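Local coordinates for CD160 antigen (Homo sapiens, PDB 6NGG), which acts as an immunoglobulin-domain receptor on immune cells, engaging MHC class I molecules and TNFRSF14 to deliver stimulatory or inhibitory signals, at residues 14-20 with 68-74; 32-38 with 84-90; 101-105 with 114-118. The protein carries 1 engineered substitution. All coordinates share one frame; numbering follows the deposited sequence.

Overall arrangement
After the edge strand 3-11, strand 14-22 forms the middle of the three-stranded sheet; contact 1 closes a long loop when segment 68-74 returns beside 14-20. Within that loop lies 32-38, which pairs in contact 2 with 84-90, a partner beyond the end of contact 1, so the two contacts cross. Contact 3 follows in series as the hairpin 101-105 with 114-118, at the border of the five-stranded sheet to which contact 2 also belongs. The C19-C87 disulfide bridges contacts 1 and 2 across the sandwich, and F72 packs on L35 further along the interface. L17 meets F103 and I105, and L15 meets I105, while the backbones of Y85 and F103 join contacts 2 and 3.

Contact 1: residues 14-20 with 68-74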
# COMPACT_ATOMS: atom_id res chain seq x y z
N ARG A 14 9.06 -12.80 -7.85
CA ARG A 14 7.90 -12.01 -7.46
C ARG A 14 8.24 -11.12 -6.22
O ARG A 14 8.85 -11.60 -5.26
CB ARG A 14 6.76 -13.02 -7.19
CG ARG A 14 5.64 -12.53 -6.34
CD ARG A 14 4.60 -13.62 -6.22
NE ARG A 14 3.64 -13.15 -5.23
CZ ARG A 14 2.37 -13.54 -5.11
NH1 ARG A 14 1.83 -14.48 -5.94
NH2 ARG A 14 1.66 -12.98 -4.14
N LEU A 15 7.78 -9.87 -6.25
CA LEU A 15 7.93 -8.90 -5.16
C LEU A 15 6.55 -8.40 -4.76
O LEU A 15 5.73 -7.98 -5.62
CB LEU A 15 8.69 -7.71 -5.66
CG LEU A 15 8.94 -6.58 -4.63
CD1 LEU A 15 9.63 -7.03 -3.40
CD2 LEU A 15 9.73 -5.49 -5.34
N ASN A 16 6.26 -8.49 -3.48
CA ASN A 16 4.98 -7.98 -2.99
C ASN A 16 5.17 -6.69 -2.18
O ASN A 16 5.97 -6.69 -1.22
CB ASN A 16 4.35 -9.06 -2.10
CG ASN A 16 4.29 -10.40 -2.76
OD1 ASN A 16 3.67 -10.55 -3.80
ND2 ASN A 16 4.97 -11.41 -2.16
N LEU A 17 4.45 -5.63 -2.49
CA LEU A 17 4.56 -4.36 -1.77
C LEU A 17 3.31 -4.27 -0.92
O LEU A 17 2.19 -4.42 -1.43
CB LEU A 17 4.67 -3.19 -2.72
CG LEU A 17 5.89 -3.18 -3.66
CD1 LEU A 17 5.92 -1.92 -4.55
CD2 LEU A 17 7.20 -3.40 -2.94
N ILE A 18 3.49 -4.07 0.38
CA ILE A 18 2.41 -4.20 1.37
C ILE A 18 2.18 -2.90 2.17
O ILE A 18 3.07 -2.36 2.81
CB ILE A 18 2.67 -5.39 2.29
CG1 ILE A 18 3.00 -6.68 1.45
CG2 ILE A 18 1.53 -5.61 3.26
CD1 ILE A 18 3.72 -7.78 2.19
N CYS A 19 0.95 -2.43 2.14
CA CYS A 19 0.51 -1.28 2.92
C CYS A 19 -0.51 -1.74 4.01
O CYS A 19 -1.41 -2.50 3.67
CB CYS A 19 -0.21 -0.35 2.03
SG CYS A 19 0.67 0.31 0.59
N THR A 20 -0.35 -1.27 5.25
CA THR A 20 -1.15 -1.71 6.39
C THR A 20 -1.60 -0.50 7.16
O THR A 20 -0.76 0.31 7.61
CB THR A 20 -0.39 -2.65 7.30
OG1 THR A 20 0.18 -3.63 6.51
CG2 THR A 20 -1.31 -3.32 8.30
N SER A 68 -5.83 -3.34 8.42
CA SER A 68 -6.31 -3.66 7.08
C SER A 68 -5.14 -3.61 6.13
O SER A 68 -4.39 -2.61 6.17
CB SER A 68 -7.32 -2.59 6.67
OG SER A 68 -8.55 -2.66 7.41
N GLN A 69 -5.07 -4.57 5.19
CA GLN A 69 -3.91 -4.69 4.36
C GLN A 69 -4.21 -4.56 2.89
O GLN A 69 -5.22 -5.10 2.42
CB GLN A 69 -3.22 -6.00 4.62
CG GLN A 69 -1.88 -6.13 3.95
CD GLN A 69 -1.38 -7.56 4.03
OE1 GLN A 69 -0.82 -7.97 5.06
NE2 GLN A 69 -1.57 -8.32 2.94
N LEU A 70 -3.32 -3.87 2.18
CA LEU A 70 -3.30 -3.84 0.69
C LEU A 70 -1.98 -4.42 0.18
O LEU A 70 -0.91 -4.04 0.65
CB LEU A 70 -3.46 -2.46 0.16
CG LEU A 70 -3.08 -2.16 -1.30
CD1 LEU A 70 -4.01 -2.92 -2.18
CD2 LEU A 70 -3.25 -0.72 -1.61
N MET A 71 -2.06 -5.35 -0.77
CA MET A 71 -0.81 -5.97 -1.31
C MET A 71 -0.82 -5.79 -2.83
O MET A 71 -1.87 -6.08 -3.49
CB MET A 71 -0.65 -7.43 -0.88
CG MET A 71 0.53 -8.16 -1.55
SD MET A 71 0.69 -9.92 -1.18
CE MET A 71 0.97 -9.69 0.52
N PHE A 72 0.22 -5.13 -3.33
CA PHE A 72 0.43 -4.97 -4.75
C PHE A 72 1.53 -5.95 -5.16
O PHE A 72 2.63 -5.92 -4.59
CB PHE A 72 0.82 -3.55 -5.05
CG PHE A 72 1.17 -3.31 -6.47
CD1 PHE A 72 0.20 -3.40 -7.45
CD2 PHE A 72 2.47 -2.94 -6.84
CE1 PHE A 72 0.48 -3.13 -8.78
CE2 PHE A 72 2.76 -2.69 -8.18
CZ PHE A 72 1.78 -2.84 -9.15
N THR A 73 1.25 -6.82 -6.13
CA THR A 73 2.21 -7.84 -6.52
C THR A 73 2.81 -7.53 -7.90
O THR A 73 2.08 -7.17 -8.81
CB THR A 73 1.62 -9.26 -6.46
OG1 THR A 73 1.24 -9.57 -5.10
CG2 THR A 73 2.70 -10.32 -6.89
N ILE A 74 4.14 -7.56 -7.97
CA ILE A 74 4.91 -7.45 -9.19
C ILE A 74 5.41 -8.89 -9.50
O ILE A 74 6.19 -9.45 -8.78
CB ILE A 74 6.06 -6.47 -9.02
CG1 ILE A 74 5.55 -5.06 -8.72
CG2 ILE A 74 6.94 -6.43 -10.24
CD1 ILE A 74 6.57 -4.19 -8.03
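Q69 starts the pairing on the face it shares with I18, T20, M71, N16 and T73: its CG lies 3.5 Å from I18 CG2, and its amide end passes over the same methyl. L70, on the opposite face, trades two backbone hydrogen bonds with C19, L70 N reaching C19 O at 2.8 Å, and their CB atoms are neighbours. M71 runs alongside I18. A bend at its last torsion (chi3 -63°) brings CE to 3.7 Å from I18 CD1, while SD lies against N16 CB. F72 makes the next backbone pair, L17 N to F72 O being almost straight at 177°, and L17 CD1 approaches its ring at the edge. T73 carries the polar end of the contact. Its OG1 donates to N16 OD1 at 2.9 Å, an oxygen that also accepts from NE (3.0 Å) and NH2 of R14; three donors thus hold the amide oxygen, and T73 CG2 lies over one face of the R14 guanidinium. I74 closes the ladder with two bonds to L15, its CD1 4.2 Å from L17 CD1. C19, L70, L17, F72, L15 and I74 face the other sheet, where C19 is disulfide-bonded to C87. Antiparallel neighbours with one cysteine of the intersheet disulfide are the hallmark of the immunoglobulin beta-sandwich, here the B and E strands.

Contact 2: residues 32-38 with 84-90; sequences VMFLCKD and TYQCCAR. Engineered in segment 32-38: M33 (natural residue Val).
D38 and T84 bind each other twice where strand 32-37 ends: D38 N donates to T84 O at 2.7 Å, and T84 N returns a 2.9 Å bond to D38 OD1, meeting this oxygen from above the carboxylate plane. The other carboxylate oxygen, D38 OD2, forms a 2.8 Å salt bridge with K37 NZ, which also bonds to the carbonyl of S82. Further along, V32 with R90, F34 with C88 and C36 with Q86 each exchange two backbone hydrogen bonds in antiparallel register; C36 N to Q86 O is nearly straight at 174°. K37 then lays its aliphatic chain across Y85, with CG over one ring face, 4.0 Å from the centroid. The tyrosine OH is held by the carbonyl of H81. On the opposite side of the sheet, F34 has CG wedged between its backbone N and carbonyl carbon (chi1 50°), which turns the ring over the neighbouring strand: C88 CB lies under one face, 3.5 Å from F34 CE2, and R90 CB stands at the ring edge. Nearby, C36 is disulfide-bonded to C43. L35 points into the sandwich, its CD1 4.2 Å from C87 SG, and there the engineered M33 sets CG against A89 CB. The chemistry is thus divided: apolar packing occupies both faces of the strand pair, L35 lying against the C19-C87 disulfide and F34 over C88 on the other face, whereas the charge of D38 is shared between a backbone N-H and the K37 ammonium, an arrangement that would be expected to favour the ionised carboxylate.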
# COMPACT_ATOMS: atom_id res chain seq x y z
N VAL A 32 -10.39 4.12 1.90
CA VAL A 32 -9.72 3.45 0.79
C VAL A 32 -8.22 3.56 0.98
O VAL A 32 -7.70 4.59 1.40
CB VAL A 32 -10.18 4.04 -0.57
CG1 VAL A 32 -9.87 5.54 -0.67
CG2 VAL A 32 -9.58 3.30 -1.74
N MET A 33 -7.54 2.46 0.68
CA MET A 33 -6.09 2.33 0.70
C MET A 33 -5.62 2.33 -0.73
O MET A 33 -6.27 1.81 -1.61
CB MET A 33 -5.66 1.01 1.35
CG MET A 33 -6.06 0.84 2.85
SD MET A 33 -5.66 -0.85 3.58
CE MET A 33 -6.86 -1.91 2.80
N PHE A 34 -4.44 2.88 -0.96
CA PHE A 34 -3.85 2.90 -2.30
C PHE A 34 -2.33 3.12 -2.26
O PHE A 34 -1.77 3.56 -1.31
CB PHE A 34 -4.59 3.94 -3.19
CG PHE A 34 -4.74 5.34 -2.56
CD1 PHE A 34 -5.77 5.63 -1.67
CD2 PHE A 34 -3.87 6.36 -2.90
CE1 PHE A 34 -5.91 6.87 -1.11
CE2 PHE A 34 -4.00 7.62 -2.35
CZ PHE A 34 -5.01 7.86 -1.42
N LEU A 35 -1.69 2.72 -3.32
CA LEU A 35 -0.25 2.75 -3.41
C LEU A 35 0.04 3.54 -4.65
O LEU A 35 -0.48 3.21 -5.73
CB LEU A 35 0.25 1.29 -3.59
CG LEU A 35 1.77 1.20 -3.97
CD1 LEU A 35 2.63 1.57 -2.77
CD2 LEU A 35 2.15 -0.12 -4.43
N CYS A 36 0.89 4.55 -4.50
CA CYS A 36 1.32 5.39 -5.64
C CYS A 36 2.83 5.29 -5.90
O CYS A 36 3.61 4.97 -4.98
CB CYS A 36 0.95 6.85 -5.35
SG CYS A 36 -0.81 7.23 -5.32
N LYS A 37 3.21 5.51 -7.16
CA LYS A 37 4.58 5.48 -7.64
C LYS A 37 4.93 6.82 -8.26
O LYS A 37 4.32 7.20 -9.24
CB LYS A 37 4.77 4.37 -8.63
CG LYS A 37 6.19 4.21 -9.11
CD LYS A 37 6.30 3.05 -10.10
CE LYS A 37 7.73 2.94 -10.56
NZ LYS A 37 8.15 4.13 -11.33
N ASP A 38 5.91 7.51 -7.69
CA ASP A 38 6.56 8.72 -8.30
C ASP A 38 5.60 9.81 -8.66
O ASP A 38 5.70 10.38 -9.74
CB ASP A 38 7.32 8.37 -9.59
CG ASP A 38 8.51 7.46 -9.38
OD1 ASP A 38 9.31 7.66 -8.47
OD2 ASP A 38 8.70 6.59 -10.23
N THR A 84 9.97 5.53 -6.69
CA THR A 84 9.70 5.89 -5.33
C THR A 84 8.19 5.66 -5.12
O THR A 84 7.38 6.05 -5.99
CB THR A 84 10.09 7.37 -5.03
OG1 THR A 84 11.53 7.47 -5.00
CG2 THR A 84 9.63 7.79 -3.65
N TYR A 85 7.88 4.91 -4.07
CA TYR A 85 6.52 4.51 -3.79
C TYR A 85 6.03 5.05 -2.44
O TYR A 85 6.80 5.32 -1.54
CB TYR A 85 6.44 2.98 -3.74
CG TYR A 85 6.69 2.23 -5.04
CD1 TYR A 85 8.01 2.01 -5.52
CD2 TYR A 85 5.66 1.74 -5.79
CE1 TYR A 85 8.24 1.28 -6.68
CE2 TYR A 85 5.88 0.99 -6.96
CZ TYR A 85 7.19 0.81 -7.43
OH TYR A 85 7.45 0.09 -8.59
N GLN A 86 4.73 5.14 -2.30
CA GLN A 86 4.10 5.56 -1.07
C GLN A 86 2.74 4.92 -0.96
O GLN A 86 1.95 4.94 -1.92
CB GLN A 86 3.97 7.08 -1.02
CG GLN A 86 3.55 7.57 0.36
CD GLN A 86 3.39 9.08 0.48
OE1 GLN A 86 3.75 9.62 1.55
NE2 GLN A 86 2.87 9.76 -0.53
N CYS A 87 2.50 4.37 0.22
CA CYS A 87 1.19 3.88 0.69
C CYS A 87 0.39 5.07 1.24
O CYS A 87 0.91 5.83 2.09
CB CYS A 87 1.36 2.89 1.84
SG CYS A 87 2.20 1.31 1.41
N CYS A 88 -0.89 5.17 0.86
CA CYS A 88 -1.78 6.18 1.39
C CYS A 88 -3.16 5.62 1.72
O CYS A 88 -3.55 4.54 1.26
CB CYS A 88 -1.87 7.32 0.35
SG CYS A 88 -0.26 8.19 0.21
N ALA A 89 -3.91 6.34 2.53
CA ALA A 89 -5.32 5.99 2.72
C ALA A 89 -6.15 7.22 2.98
O ALA A 89 -5.65 8.22 3.52
CB ALA A 89 -5.48 4.93 3.80
N ARG A 90 -7.43 7.13 2.63
CA ARG A 90 -8.32 8.23 2.69
C ARG A 90 -9.69 7.82 3.18
O ARG A 90 -10.28 6.88 2.64
CB ARG A 90 -8.44 8.89 1.30
CG ARG A 90 -9.28 10.15 1.43
CD ARG A 90 -9.56 10.87 0.14
NE ARG A 90 -10.33 9.97 -0.72
CZ ARG A 90 -10.25 9.94 -2.05
NH1 ARG A 90 -9.45 10.80 -2.70
NH2 ARG A 90 -10.98 9.04 -2.71

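Contact 3: residues 101-105 with 114-118; sequences HFFSI and TVTGL
F103 and L118 make the main apolar meeting of this hairpin. The ring of F103 sits under the leucine methyl CD2, which lies over one face, 4.0 Å from the centroid and 22° off the ring normal. F103 CB lies 3.2 Å from T116 O; the first torsion (60°) puts CG between the backbone N and the carbonyl carbon and swings the ring below the returning strand, where it also meets L17 of the facing sheet. L118 in turn touches S6 and A8 of strand 3-11. Beside F103, G117 adopts a positive phi of 86°, and the chain turns out of the strand there. S104 makes the backbone pair of the two segments: S104 N donates to T116 O and T116 N to S104 O, both at 2.8 Å and close to straight. Strand 97-107 takes the place of the G strand, and 113-116 folds back along its far side as an additional edge strand of the five-stranded sheet in this immunoglobulin V-type domain. A water beside the same pair donates to S104 O at 3.2 Å and is also hydrogen-bonded to the hydroxyl of T114, so the carbonyl of S104 receives both a backbone N-H and a solvent proton. I105 follows on the face turned into the sandwich. It lies side by side with V115, I105 CD1 standing 4.1 Å from V115 CG1, and it also packs on L15, L17 and Y85; V115 CA-H meanwhile points at S104 O, 3.3 Å away.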
# COMPACT_ATOMS: atom_id res chain seq x y z
N HIS A 101 5.59 6.33 4.75
CA HIS A 101 6.93 6.87 4.39
C HIS A 101 7.25 6.47 2.98
O HIS A 101 6.76 5.47 2.51
CB HIS A 101 8.02 6.28 5.30
CG HIS A 101 7.91 6.75 6.70
ND1 HIS A 101 8.07 5.92 7.78
CD2 HIS A 101 7.66 7.98 7.20
CE1 HIS A 101 7.93 6.62 8.89
NE2 HIS A 101 7.68 7.88 8.56
N PHE A 102 8.13 7.20 2.33
CA PHE A 102 8.48 6.89 0.93
C PHE A 102 9.46 5.74 0.93
O PHE A 102 10.29 5.71 1.81
CB PHE A 102 9.13 8.15 0.31
CG PHE A 102 8.14 9.28 0.09
CD1 PHE A 102 7.24 9.21 -0.94
CD2 PHE A 102 8.11 10.39 0.91
CE1 PHE A 102 6.33 10.21 -1.16
CE2 PHE A 102 7.17 11.40 0.71
CZ PHE A 102 6.29 11.32 -0.34
N PHE A 103 9.39 4.80 -0.03
CA PHE A 103 10.44 3.83 -0.19
C PHE A 103 10.76 3.62 -1.63
O PHE A 103 9.97 4.07 -2.49
CB PHE A 103 10.04 2.50 0.52
CG PHE A 103 8.78 1.88 -0.01
CD1 PHE A 103 7.52 2.31 0.46
CD2 PHE A 103 8.83 0.86 -0.97
CE1 PHE A 103 6.37 1.69 -0.01
CE2 PHE A 103 7.67 0.26 -1.43
CZ PHE A 103 6.44 0.68 -0.93
N SER A 104 11.84 2.91 -1.95
CA SER A 104 12.21 2.81 -3.38
C SER A 104 12.57 1.43 -3.74
O SER A 104 13.13 0.67 -2.89
CB SER A 104 13.45 3.69 -3.72
OG SER A 104 13.34 4.95 -3.14
N ILE A 105 12.25 1.13 -5.01
CA ILE A 105 12.70 -0.02 -5.71
C ILE A 105 13.74 0.47 -6.73
O ILE A 105 13.47 1.43 -7.51
CB ILE A 105 11.57 -0.73 -6.47
CG1 ILE A 105 10.75 -1.61 -5.59
CG2 ILE A 105 12.11 -1.73 -7.48
CD1 ILE A 105 10.21 -0.98 -4.40
N THR A 114 16.96 -3.87 -5.67
CA THR A 114 17.07 -3.62 -4.24
C THR A 114 15.79 -2.89 -3.83
O THR A 114 15.17 -2.23 -4.66
CB THR A 114 18.31 -2.78 -3.87
OG1 THR A 114 18.15 -1.42 -4.29
CG2 THR A 114 19.57 -3.34 -4.51
N VAL A 115 15.40 -3.06 -2.57
CA VAL A 115 14.33 -2.28 -1.96
C VAL A 115 14.95 -1.56 -0.80
O VAL A 115 15.65 -2.18 0.03
CB VAL A 115 13.21 -3.12 -1.36
CG1 VAL A 115 12.08 -2.18 -0.90
CG2 VAL A 115 12.70 -4.08 -2.40
N THR A 116 14.67 -0.26 -0.73
CA THR A 116 15.21 0.56 0.32
C THR A 116 14.21 1.53 0.83
O THR A 116 13.16 1.80 0.22
CB THR A 116 16.41 1.38 -0.15
OG1 THR A 116 16.03 2.21 -1.27
CG2 THR A 116 17.54 0.46 -0.53
N GLY A 117 14.53 2.04 2.00
CA GLY A 117 13.71 3.01 2.68
C GLY A 117 12.60 2.40 3.51
O GLY A 117 11.84 3.10 4.11
N LEU A 118 12.55 1.09 3.62
CA LEU A 118 11.61 0.45 4.56
C LEU A 118 12.32 0.28 5.90
O LEU A 118 13.57 0.15 5.82
CB LEU A 118 11.21 -0.93 4.04
CG LEU A 118 10.49 -1.07 2.70
CD1 LEU A 118 10.54 -2.53 2.29
CD2 LEU A 118 9.05 -0.58 2.81
O HOH W 1 16.26 0.86 -3.41